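PDB 4K7C: aminopeptidase C, which probably removes amino-terminal residues from peptides as a papain-like cysteine aminopeptidase of the bleomycin hydrolase family. Local coordinates for residues A60-Q64 with E384-E389; L76-R80 with F92-Q96; L132-Q136 with L176-R181. The contacts are given in a common frame with arbitrary orientation. Where two conformers were deposited one is given. Numbering follows the deposited sequence.

How the contacts relate
Contacts 1 and 2 form one continuous cluster, their centres 11 Å apart. Arg80 of contact 2 joins them: its NH2 lies 3.1 Å from Glu384 OE2 in a salt bridge and 2.9 Å from Ala60 O, a probable hydrogen bond. A glycerol, probably from the crystallisation liquor, is bound by Ala60 and Arg80. Contact 1 brings together segments that probably belong to the papain-type active site, and contact 2 packs the loop before helix 96-117 on helix 70-87, which begins with Cys70, the probable nucleophile. Contact 3 lies apart, its centre 29 Å from each of the others. It joins two helical regions beside a neighbouring subunit. Along the chain, contacts 2 and 3 follow one another inside the loop closed by contact 1.

Contact 1 (A60-Q64 with E384-E389)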
ATOM      1  N   ALA A  60      20.190   5.290  19.272  1.00 20.48           N
ATOM      2  CA  ALA A  60      19.469   5.246  18.032  1.00 21.10           C
ATOM      3  C   ALA A  60      20.063   6.202  17.010  1.00 18.13           C
ATOM      4  O   ALA A  60      20.640   7.271  17.341  1.00 18.92           O
ATOM      5  CB  ALA A  60      17.969   5.518  18.249  1.00 19.88           C
ATOM      6  N   VAL A  61      19.946   5.793  15.729  1.00 18.31           N
ATOM      7  CA  VAL A  61      20.432   6.624  14.616  1.00 16.51           C
ATOM      8  C   VAL A  61      19.554   7.807  14.207  1.00 17.20           C
ATOM      9  O   VAL A  61      18.341   7.902  14.533  1.00 17.16           O
ATOM     10  CB  VAL A  61      20.719   5.744  13.353  1.00 15.89           C
ATOM     11  CG1 VAL A  61      21.662   4.549  13.702  1.00 17.11           C
ATOM     12  CG2 VAL A  61      19.433   5.184  12.760  1.00 18.80           C
ATOM     13  N   SER A  62      20.195   8.737  13.503  1.00 17.95           N
ATOM     14  CA  SER A  62      19.529   9.884  12.909  0.50 17.27           C
ATOM     15  C   SER A  62      19.291   9.557  11.404  1.00 17.71           C
ATOM     16  O   SER A  62      19.706   8.485  10.896  1.00 17.07           O
ATOM     17  CB  SER A  62      20.411  11.155  13.091  0.50 17.67           C
ATOM     18  OG  SER A  62      21.732  10.941  12.639  0.50 15.80           O
ATOM     19  N   ASN A  63      18.630  10.448  10.689  1.00 16.63           N
ATOM     20  CA  ASN A  63      18.243  10.225   9.303  1.00 17.47           C
ATOM     21  C   ASN A  63      18.229  11.540   8.562  1.00 18.08           C
ATOM     22  O   ASN A  63      17.393  12.433   8.832  1.00 18.99           O
ATOM     23  CB  ASN A  63      16.826   9.616   9.238  1.00 19.38           C
ATOM     24  CG  ASN A  63      16.463   9.176   7.840  1.00 17.43           C
ATOM     25  OD1 ASN A  63      17.172   9.440   6.878  1.00 20.23           O
ATOM     26  ND2 ASN A  63      15.334   8.509   7.726  1.00 21.30           N
ATOM     27  N   GLN A  64      19.172  11.680   7.637  1.00 18.80           N
ATOM     28  CA  GLN A  64      19.340  12.859   6.795  1.00 18.36           C
ATOM     29  C   GLN A  64      18.343  13.008   5.666  1.00 17.96           C
ATOM     30  O   GLN A  64      18.228  14.076   5.056  1.00 16.98           O
ATOM     31  CB  GLN A  64      20.777  12.849   6.259  1.00 18.29           C
ATOM     32  CG  GLN A  64      21.013  11.891   5.090  1.00 19.91           C
ATOM     33  CD  GLN A  64      22.452  11.660   4.854  1.00 19.55           C
ATOM     34  OE1 GLN A  64      23.196  11.243   5.749  1.00 22.76           O
ATOM     35  NE2 GLN A  64      22.891  12.041   3.691  1.00 21.96           N
ATOM     36  N   GLU A 384      27.988   3.625  12.469  1.00 16.67           N
ATOM     37  CA  GLU A 384      26.740   4.357  12.600  1.00 15.59           C
ATOM     38  C   GLU A 384      26.432   5.113  11.353  1.00 18.04           C
ATOM     39  O   GLU A 384      27.189   6.009  10.934  1.00 16.66           O
ATOM     40  CB  GLU A 384      26.738   5.351  13.821  1.00 16.81           C
ATOM     41  CG  GLU A 384      25.413   6.144  13.892  1.00 17.21           C
ATOM     42  CD  GLU A 384      25.379   7.119  15.045  1.00 21.44           C
ATOM     43  OE1 GLU A 384      26.469   7.338  15.624  1.00 19.75           O
ATOM     44  OE2 GLU A 384      24.336   7.755  15.253  1.00 18.73           O
ATOM     45  N   ASN A 385      25.300   4.760  10.715  1.00 16.50           N
ATOM     46  CA  ASN A 385      24.876   5.463   9.516  1.00 17.64           C
ATOM     47  C   ASN A 385      23.808   6.470   9.896  1.00 18.51           C
ATOM     48  O   ASN A 385      23.438   6.525  11.043  1.00 17.75           O
ATOM     49  CB  ASN A 385      24.394   4.532   8.387  1.00 18.94           C
ATOM     50  CG  ASN A 385      24.613   5.124   6.972  1.00 20.75           C
ATOM     51  OD1 ASN A 385      24.902   6.301   6.764  1.00 19.69           O
ATOM     52  ND2 ASN A 385      24.474   4.260   5.972  1.00 22.55           N
ATOM     53  N   SER A 386      23.427   7.318   8.942  1.00 17.14           N
ATOM     54  CA  SER A 386      22.477   8.450   9.151  1.00 18.55           C
ATOM     55  C   SER A 386      21.336   8.374   8.133  1.00 18.50           C
ATOM     56  O   SER A 386      20.864   9.383   7.554  1.00 19.25           O
ATOM     57  CB  SER A 386      23.204   9.816   9.061  1.00 19.12           C
ATOM     58  OG  SER A 386      23.946   9.987   7.857  1.00 19.11           O
ATOM     59  N   TRP A 387      20.904   7.137   7.859  1.00 17.54           N
ATOM     60  CA  TRP A 387      19.828   6.878   6.915  1.00 18.23           C
ATOM     61  C   TRP A 387      18.591   6.344   7.590  1.00 18.83           C
ATOM     62  O   TRP A 387      17.718   5.746   6.914  1.00 18.18           O
ATOM     63  CB  TRP A 387      20.289   5.862   5.834  1.00 18.01           C
ATOM     64  CG  TRP A 387      21.342   6.360   4.953  1.00 18.59           C
ATOM     65  CD1 TRP A 387      21.789   7.680   4.801  1.00 20.72           C
ATOM     66  CD2 TRP A 387      22.163   5.553   4.046  1.00 18.71           C
ATOM     67  NE1 TRP A 387      22.797   7.694   3.867  1.00 19.98           N
ATOM     68  CE2 TRP A 387      23.073   6.418   3.421  1.00 21.66           C
ATOM     69  CE3 TRP A 387      22.195   4.194   3.733  1.00 19.67           C
ATOM     70  CZ2 TRP A 387      23.975   5.984   2.450  1.00 21.88           C
ATOM     71  CZ3 TRP A 387      23.156   3.719   2.788  1.00 19.96           C
ATOM     72  CH2 TRP A 387      24.051   4.613   2.186  1.00 23.50           C
ATOM     73  N   GLY A 388      18.517   6.502   8.915  1.00 18.60           N
ATOM     74  CA  GLY A 388      17.420   6.007   9.756  1.00 16.11           C
ATOM     75  C   GLY A 388      17.543   4.504   9.996  1.00 19.16           C
ATOM     76  O   GLY A 388      18.509   3.805   9.549  1.00 17.41           O
ATOM     77  N   GLU A 389      16.535   3.994  10.650  1.00 18.63           N
ATOM     78  CA  GLU A 389      16.592   2.628  11.262  0.50 20.03           C
ATOM     79  C   GLU A 389      16.177   1.477  10.367  1.00 22.13           C
ATOM     80  O   GLU A 389      16.337   0.316  10.771  1.00 23.20           O
ATOM     81  CB  GLU A 389      15.696   2.529  12.497  0.50 19.93           C
ATOM     82  CG  GLU A 389      16.091   3.419  13.621  0.50 20.50           C
ATOM     83  CD  GLU A 389      15.333   3.152  14.903  0.50 23.32           C
ATOM     84  OE1 GLU A 389      14.072   2.908  14.833  0.50 25.90           O
ATOM     85  OE2 GLU A 389      16.002   3.240  15.976  0.50 19.42           O
TER
HETATM   86  O   HOH W   1      18.690   3.082  15.716  1.00 20.99           O
HETATM   87  O   HOH W   2      23.000   8.465  12.872  1.00 19.02           O
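Glu384, at the end of strand 377-384, has its carboxylate at helix 70-87, where OE1 is hydrogen-bonded to His81 and OE2 forms a salt bridge with Arg80. Water 2 links Glu384 OE2 (2.8 Å) and Asn385 O (2.7 Å) to Ser62 N (2.9 Å). Asn385 points sideways; its OD1 accepts from Ser386 N at 2.8 Å and pairs with His364. This matches the Asn–His pairing of papain-like peptidases, so Cys70 and His364 are probably the catalytic pair and Gln64 the oxyanion-hole glutamine. Ser386 holds that glutamine twice, its O accepting from Gln64 N at 2.9 Å and its small hydroxyl donating from OG to Gln64 OE1 at 2.6 Å. Trp387 forms a single beta bridge with Asn63, while its indole meets the His364 ring. At Gly388, whose N donates to Ser62 O at 3.0 Å, a CB would clash with Asn63 ND2, and phi is positive. Branched, apolar Val61 packs here, CG2 3.4 Å from Gly388 C. Glu389 OE2 reaches Val61 N through water 1.

Contact 2 (L76-R80 with F92-Q96). With GOL (glycerol), chain F.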
ATOM      1  N   LEU A  76      27.877  15.699  14.035  1.00 15.62           N
ATOM      2  CA  LEU A  76      26.968  15.925  15.133  1.00 16.20           C
ATOM      3  C   LEU A  76      26.685  14.630  15.937  1.00 17.46           C
ATOM      4  O   LEU A  76      26.392  14.663  17.124  1.00 16.28           O
ATOM      5  CB  LEU A  76      25.656  16.570  14.638  1.00 16.58           C
ATOM      6  CG  LEU A  76      25.828  18.005  14.065  1.00 20.85           C
ATOM      7  CD1 LEU A  76      24.559  18.526  13.358  1.00 18.30           C
ATOM      8  CD2 LEU A  76      26.256  18.991  15.127  1.00 22.39           C
ATOM      9  N   ASN A  77      26.809  13.477  15.278  1.00 17.21           N
ATOM     10  CA  ASN A  77      26.686  12.223  15.967  1.00 17.22           C
ATOM     11  C   ASN A  77      27.777  12.077  17.027  1.00 18.61           C
ATOM     12  O   ASN A  77      27.501  11.719  18.166  1.00 19.14           O
ATOM     13  CB  ASN A  77      26.757  11.009  15.007  1.00 15.44           C
ATOM     14  CG  ASN A  77      25.436  10.745  14.281  1.00 16.17           C
ATOM     15  OD1 ASN A  77      24.359  11.148  14.732  1.00 16.80           O
ATOM     16  ND2 ASN A  77      25.522  10.001  13.129  1.00 16.32           N
ATOM     17  N   THR A  78      28.989  12.387  16.665  1.00 19.38           N
ATOM     18  CA  THR A  78      30.146  12.281  17.597  1.00 17.81           C
ATOM     19  C   THR A  78      29.881  13.172  18.826  1.00 19.43           C
ATOM     20  O   THR A  78      30.029  12.714  19.949  1.00 18.46           O
ATOM     21  CB  THR A  78      31.533  12.566  17.009  1.00 17.29           C
ATOM     22  OG1 THR A  78      31.695  13.895  16.524  1.00 16.27           O
ATOM     23  CG2 THR A  78      31.830  11.524  15.840  1.00 18.56           C
HETATM   24  N   MSE A  79      29.355  14.350  18.580  1.00 18.56           N
HETATM   25  CA  MSE A  79      29.110  15.350  19.691  1.00 20.14           C
HETATM   26  C   MSE A  79      27.955  14.910  20.543  1.00 21.07           C
HETATM   27  O   MSE A  79      28.040  14.893  21.755  1.00 19.46           O
HETATM   28  CB  MSE A  79      28.810  16.669  18.974  1.00 20.33           C
HETATM   29  CG  MSE A  79      30.039  17.255  18.384  1.00 18.56           C
HETATM   30 SE   MSE A  79      29.633  18.901  17.432  1.00 25.36          SE
HETATM   31  CE  MSE A  79      31.358  18.920  16.612  1.00 28.37           C
ATOM     32  N   ARG A  80      26.859  14.476  19.910  1.00 19.72           N
ATOM     33  CA  ARG A  80      25.641  14.121  20.665  1.00 18.30           C
ATOM     34  C   ARG A  80      25.825  12.849  21.459  1.00 20.01           C
ATOM     35  O   ARG A  80      25.145  12.686  22.476  1.00 18.90           O
ATOM     36  CB  ARG A  80      24.414  13.979  19.760  1.00 20.50           C
ATOM     37  CG  ARG A  80      24.301  12.626  19.041  1.00 21.23           C
ATOM     38  CD  ARG A  80      23.354  12.813  17.870  1.00 19.90           C
ATOM     39  NE  ARG A  80      23.165  11.595  17.079  1.00 19.20           N
ATOM     40  CZ  ARG A  80      22.208  10.702  17.274  1.00 19.62           C
ATOM     41  NH1 ARG A  80      21.248  10.919  18.171  1.00 19.11           N
ATOM     42  NH2 ARG A  80      22.157   9.635  16.474  1.00 18.40           N
ATOM     43  N   PHE A  92      19.489  11.738  22.402  1.00 21.40           N
ATOM     44  CA  PHE A  92      19.437  13.190  22.185  1.00 20.42           C
ATOM     45  C   PHE A  92      19.988  13.536  20.785  1.00 20.00           C
ATOM     46  O   PHE A  92      20.944  12.880  20.300  1.00 20.40           O
ATOM     47  CB  PHE A  92      20.299  13.897  23.200  1.00 19.19           C
ATOM     48  CG  PHE A  92      20.310  15.396  22.990  1.00 19.23           C
ATOM     49  CD1 PHE A  92      19.205  16.173  23.301  1.00 20.84           C
ATOM     50  CD2 PHE A  92      21.430  16.003  22.451  1.00 22.57           C
ATOM     51  CE1 PHE A  92      19.223  17.571  23.118  1.00 21.75           C
ATOM     52  CE2 PHE A  92      21.440  17.393  22.283  1.00 22.30           C
ATOM     53  CZ  PHE A  92      20.332  18.152  22.560  1.00 19.66           C
ATOM     54  N   GLU A  93      19.338  14.467  20.083  1.00 20.10           N
ATOM     55  CA  GLU A  93      19.856  14.908  18.784  1.00 20.00           C
ATOM     56  C   GLU A  93      20.098  16.436  18.724  1.00 18.97           C
ATOM     57  O   GLU A  93      19.338  17.197  19.276  1.00 19.67           O
ATOM     58  CB  GLU A  93      18.908  14.591  17.615  1.00 21.53           C
ATOM     59  CG  GLU A  93      19.028  13.318  16.854  1.00 25.72           C
ATOM     60  CD  GLU A  93      18.034  13.275  15.664  1.00 21.55           C
ATOM     61  OE1 GLU A  93      16.833  13.189  15.962  1.00 21.20           O
ATOM     62  OE2 GLU A  93      18.426  13.475  14.467  1.00 21.91           O
ATOM     63  N   LEU A  94      21.186  16.804  18.045  1.00 19.01           N
ATOM     64  CA  LEU A  94      21.460  18.192  17.692  1.00 19.36           C
ATOM     65  C   LEU A  94      20.829  18.521  16.366  1.00 18.86           C
ATOM     66  O   LEU A  94      20.631  17.584  15.515  1.00 17.58           O
ATOM     67  CB  LEU A  94      22.971  18.410  17.639  1.00 17.70           C
ATOM     68  CG  LEU A  94      23.712  18.175  18.966  1.00 18.60           C
ATOM     69  CD1 LEU A  94      25.243  17.887  18.845  1.00 18.21           C
ATOM     70  CD2 LEU A  94      23.423  19.333  19.935  1.00 18.16           C
ATOM     71  N   SER A  95      20.601  19.814  16.123  1.00 18.12           N
ATOM     72  CA  SER A  95      19.979  20.264  14.896  1.00 16.51           C
ATOM     73  C   SER A  95      20.935  20.198  13.699  1.00 15.15           C
ATOM     74  O   SER A  95      21.826  21.010  13.555  1.00 16.10           O
ATOM     75  CB  SER A  95      19.484  21.685  15.041  1.00 18.39           C
ATOM     76  OG  SER A  95      18.909  22.196  13.917  1.00 15.04           O
ATOM     77  N   GLN A  96      20.652  19.268  12.793  1.00 15.41           N
ATOM     78  CA  GLN A  96      21.375  19.291  11.497  1.00 16.47           C
ATOM     79  C   GLN A  96      20.938  20.386  10.543  1.00 15.91           C
ATOM     80  O   GLN A  96      21.673  20.699   9.657  1.00 17.19           O
ATOM     81  CB  GLN A  96      21.261  17.908  10.832  1.00 16.35           C
ATOM     82  CG  GLN A  96      21.543  16.778  11.784  1.00 17.15           C
ATOM     83  CD  GLN A  96      20.352  16.211  12.450  1.00 18.08           C
ATOM     84  OE1 GLN A  96      19.245  16.776  12.429  1.00 17.88           O
ATOM     85  NE2 GLN A  96      20.583  15.087  13.190  1.00 19.14           N
TER
HETATM   86  C1  GOL F 505      15.892   9.632  15.983  1.00 43.09           C
HETATM   87  O1  GOL F 505      14.508   9.334  16.157  1.00 50.42           O
HETATM   88  C2  GOL F 505      16.600   9.655  17.345  1.00 39.21           C
HETATM   89  O2  GOL F 505      16.268  10.845  18.099  1.00 40.06           O
HETATM   90  C3  GOL F 505      18.122   9.680  17.163  1.00 31.75           C
HETATM   91  O3  GOL F 505      18.666   9.525  18.467  1.00 31.79           O
HETATM   92  O   HOH W   3      23.104  13.542  13.782  1.00 22.44           O
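Arg80 takes chi1 p, unusual in a helix, and an extended chain carries its guanidinium back along helix 70-87. Arg80 NE donates to Asn77 OD1 at 2.7 Å, with a weak 3.2 Å bond from Arg80 NH2 to the same oxygen. Arg80 NH1 donates to Phe92 O and to glycerol O3, both at 2.9 Å. Phe92, chi1 t, sets its ring CD2 4.5 Å from Arg80 CB. Beside these polar groups Leu94 (m,t) points toward the helix: its CD1 lies 4.0 Å from Leu76 CD2 and 3.8 Å from CB of selenomethionine Met79. Glu93, its chi1 between wells, accepts from Gln96 NE2 at OE2 (3.0 Å); water 3 ties that NE2 to Asn77 OD1, and Gln96 OE1 accepts from Lys157. Ser95, chi1 t, N-caps helix 96-117 through Tyr98 N, and its OG also bonds to Met160 O. Here the papain-like fold's central helix meets the turn into the next. Leucine suits the buried seam, whereas arginine can serve the carbonyls of Phe92 and Ala60 and the Glu384 carboxylate together.

Contact 3 (L132-Q136 with L176-R181); sequences LATPQ and LNLKLR
The ring of Pro135 lies over one face of the Arg181 guanidinium, with CD 3.5 Å from NH2, while the guanidinium's edge turns to the end of helix 126-133. There both Arg181 NE and NH2 donate to Leu132 O, each at 2.9 Å. An extended m,t,t side chain gives arginine this reach. Helix 126-133 ends at Ala133; Thr134 leaves helical geometry (phi/psi -140/73), Pro135 returns to -54/-45, and Gln136 is extended at -145/173. Segment 176-181 is regular helix, near -65/-41 throughout. The two run in opposite senses: the nearest CA pairs are Leu132–Arg181 at 6.7 Å and Pro135–Asn177 at 5.8 Å. They bury 372 Å² together.

One turn before Arg181, Asn177 (chi1 m) swings its amide across the gap. OD1 accepts from Gln136 NE2 at 3.0 Å and weakly from Gln136 N at 3.4 Å; water 4 lies 2.9 Å from Asn177 ND2 and 2.7 Å from Gln136 O. Gln136, coiled by chi1 p and chi2 p, gives its OE1 to Lys104. Its CD packs 3.8 Å from Leu176 CD2 (t,p), and its CG 3.8 Å from Leu180 CD1 (m,t), which also meets Pro135 CB at 3.7 Å.

The contact joins the end of one helix to the side of the long helix 170-192, over helix 96-117, where Phe111 touches Pro135 and Leu180. It adjoins a subunit interface. Because Pro135 has no N-H and the turn at Thr134 takes Gln136 N out of reach of Leu132 O, Arg181 supplies the donors instead, so one guanidinium meets both the helix-end carbonyl and, by a salt bridge from NH1, Glu359 of the second subunit.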
ATOM      1  N   LEU A 132      31.888  26.977 -11.395  1.00 18.10           N
ATOM      2  CA  LEU A 132      30.548  27.243 -11.914  1.00 20.69           C
ATOM      3  C   LEU A 132      29.772  25.935 -12.035  1.00 20.44           C
ATOM      4  O   LEU A 132      28.523  25.973 -12.059  1.00 21.23           O
ATOM      5  CB  LEU A 132      30.586  27.960 -13.222  1.00 21.17           C
ATOM      6  CG  LEU A 132      31.180  29.329 -13.093  1.00 22.56           C
ATOM      7  CD1 LEU A 132      31.403  29.955 -14.455  1.00 24.29           C
ATOM      8  CD2 LEU A 132      30.293  30.254 -12.263  1.00 24.58           C
ATOM      9  N   ALA A 133      30.500  24.838 -12.173  1.00 18.76           N
ATOM     10  CA  ALA A 133      29.836  23.534 -12.332  1.00 19.71           C
ATOM     11  C   ALA A 133      29.125  23.147 -11.029  1.00 21.39           C
ATOM     12  O   ALA A 133      28.060  22.554 -11.080  1.00 20.35           O
ATOM     13  CB  ALA A 133      30.809  22.445 -12.776  1.00 20.77           C
ATOM     14  N   THR A 134      29.692  23.549  -9.878  1.00 21.31           N
ATOM     15  CA  THR A 134      29.113  23.222  -8.609  1.00 21.04           C
ATOM     16  C   THR A 134      29.202  24.396  -7.641  1.00 19.08           C
ATOM     17  O   THR A 134      30.084  24.403  -6.748  1.00 21.81           O
ATOM     18  CB  THR A 134      29.755  21.985  -7.982  1.00 22.84           C
ATOM     19  OG1 THR A 134      29.943  20.980  -8.967  1.00 27.29           O
ATOM     20  CG2 THR A 134      28.888  21.429  -6.950  1.00 26.43           C
ATOM     21  N   PRO A 135      28.382  25.439  -7.861  1.00 18.13           N
ATOM     22  CA  PRO A 135      28.605  26.629  -7.001  1.00 19.78           C
ATOM     23  C   PRO A 135      28.593  26.370  -5.500  1.00 20.43           C
ATOM     24  O   PRO A 135      29.474  26.847  -4.774  1.00 19.26           O
ATOM     25  CB  PRO A 135      27.465  27.582  -7.439  1.00 20.33           C
ATOM     26  CG  PRO A 135      27.142  27.156  -8.806  1.00 18.86           C
ATOM     27  CD  PRO A 135      27.234  25.668  -8.744  1.00 18.92           C
ATOM     28  N   GLN A 136      27.632  25.600  -5.027  1.00 19.05           N
ATOM     29  CA  GLN A 136      27.692  25.010  -3.727  1.00 17.96           C
ATOM     30  C   GLN A 136      27.049  23.640  -3.784  1.00 17.41           C
ATOM     31  O   GLN A 136      26.456  23.282  -4.794  1.00 19.82           O
ATOM     32  CB  GLN A 136      27.026  25.901  -2.709  1.00 17.07           C
ATOM     33  CG  GLN A 136      25.586  26.254  -3.078  1.00 18.38           C
ATOM     34  CD  GLN A 136      24.585  25.205  -2.608  1.00 18.16           C
ATOM     35  OE1 GLN A 136      24.601  24.738  -1.450  1.00 18.40           O
ATOM     36  NE2 GLN A 136      23.725  24.818  -3.492  1.00 17.73           N
ATOM     37  N   LEU A 176      19.394  27.938  -5.507  1.00 17.60           N
ATOM     38  CA  LEU A 176      20.517  28.698  -4.961  1.00 19.18           C
ATOM     39  C   LEU A 176      21.668  28.708  -6.011  1.00 20.82           C
ATOM     40  O   LEU A 176      22.336  29.728  -6.208  1.00 18.82           O
ATOM     41  CB  LEU A 176      20.954  28.165  -3.607  1.00 20.43           C
ATOM     42  CG  LEU A 176      22.142  28.880  -2.936  1.00 18.55           C
ATOM     43  CD1 LEU A 176      21.778  30.338  -2.755  1.00 18.85           C
ATOM     44  CD2 LEU A 176      22.378  28.166  -1.637  1.00 18.94           C
ATOM     45  N   ASN A 177      21.858  27.580  -6.671  1.00 17.81           N
ATOM     46  CA  ASN A 177      22.903  27.493  -7.701  1.00 17.51           C
ATOM     47  C   ASN A 177      22.605  28.456  -8.826  1.00 17.97           C
ATOM     48  O   ASN A 177      23.508  29.114  -9.350  1.00 18.31           O
ATOM     49  CB  ASN A 177      23.054  26.032  -8.161  1.00 18.88           C
ATOM     50  CG  ASN A 177      23.808  25.211  -7.202  1.00 18.44           C
ATOM     51  OD1 ASN A 177      24.445  25.706  -6.240  1.00 19.45           O
ATOM     52  ND2 ASN A 177      23.761  23.922  -7.402  1.00 17.94           N
ATOM     53  N   LEU A 178      21.325  28.590  -9.166  1.00 17.21           N
ATOM     54  CA  LEU A 178      20.929  29.492 -10.249  1.00 16.09           C
ATOM     55  C   LEU A 178      21.261  30.918  -9.845  1.00 19.45           C
ATOM     56  O   LEU A 178      21.927  31.698 -10.565  1.00 18.93           O
ATOM     57  CB  LEU A 178      19.478  29.338 -10.516  1.00 17.72           C
ATOM     58  CG  LEU A 178      18.752  30.453 -11.271  1.00 18.72           C
ATOM     59  CD1 LEU A 178      19.404  30.771 -12.608  1.00 20.40           C
ATOM     60  CD2 LEU A 178      17.267  30.182 -11.451  1.00 18.40           C
ATOM     61  N   LYS A 179      20.881  31.225  -8.605  1.00 18.26           N
ATOM     62  CA  LYS A 179      21.137  32.573  -8.023  1.00 15.96           C
ATOM     63  C   LYS A 179      22.668  32.890  -8.034  1.00 16.38           C
ATOM     64  O   LYS A 179      23.104  33.990  -8.473  1.00 19.06           O
ATOM     65  CB  LYS A 179      20.566  32.655  -6.592  1.00 18.40           C
ATOM     66  CG  LYS A 179      20.842  33.966  -5.865  1.00 15.95           C
ATOM     67  CD  LYS A 179      20.305  35.187  -6.562  1.00 19.42           C
ATOM     68  CE  LYS A 179      20.152  36.396  -5.643  1.00 22.90           C
ATOM     69  NZ  LYS A 179      21.355  36.683  -4.924  1.00 21.87           N
ATOM     70  N   LEU A 180      23.480  31.960  -7.563  1.00 15.99           N
ATOM     71  CA  LEU A 180      24.903  32.170  -7.464  1.00 17.92           C
ATOM     72  C   LEU A 180      25.528  32.336  -8.813  1.00 18.47           C
ATOM     73  O   LEU A 180      26.343  33.270  -9.023  1.00 18.91           O
ATOM     74  CB  LEU A 180      25.599  31.078  -6.711  1.00 17.34           C
ATOM     75  CG  LEU A 180      25.217  30.871  -5.268  1.00 16.87           C
ATOM     76  CD1 LEU A 180      25.864  29.614  -4.725  1.00 18.42           C
ATOM     77  CD2 LEU A 180      25.549  32.132  -4.420  1.00 18.64           C
ATOM     78  N   ARG A 181      25.067  31.539  -9.773  1.00 19.02           N
ATOM     79  CA  ARG A 181      25.571  31.710 -11.166  1.00 17.82           C
ATOM     80  C   ARG A 181      25.220  33.055 -11.809  1.00 16.98           C
ATOM     81  O   ARG A 181      26.048  33.705 -12.482  1.00 18.48           O
ATOM     82  CB  ARG A 181      25.093  30.510 -12.029  1.00 16.88           C
ATOM     83  CG  ARG A 181      25.783  29.219 -11.757  1.00 17.72           C
ATOM     84  CD  ARG A 181      25.164  28.117 -12.612  1.00 16.54           C
ATOM     85  NE  ARG A 181      25.787  26.835 -12.314  1.00 15.40           N
ATOM     86  CZ  ARG A 181      25.182  25.704 -11.977  1.00 19.01           C
ATOM     87  NH1 ARG A 181      23.853  25.609 -11.829  1.00 18.69           N
ATOM     88  NH2 ARG A 181      25.948  24.633 -11.867  1.00 19.54           N
TER
HETATM   89  O   HOH W   4      24.964  21.560  -6.150  1.00 25.66           O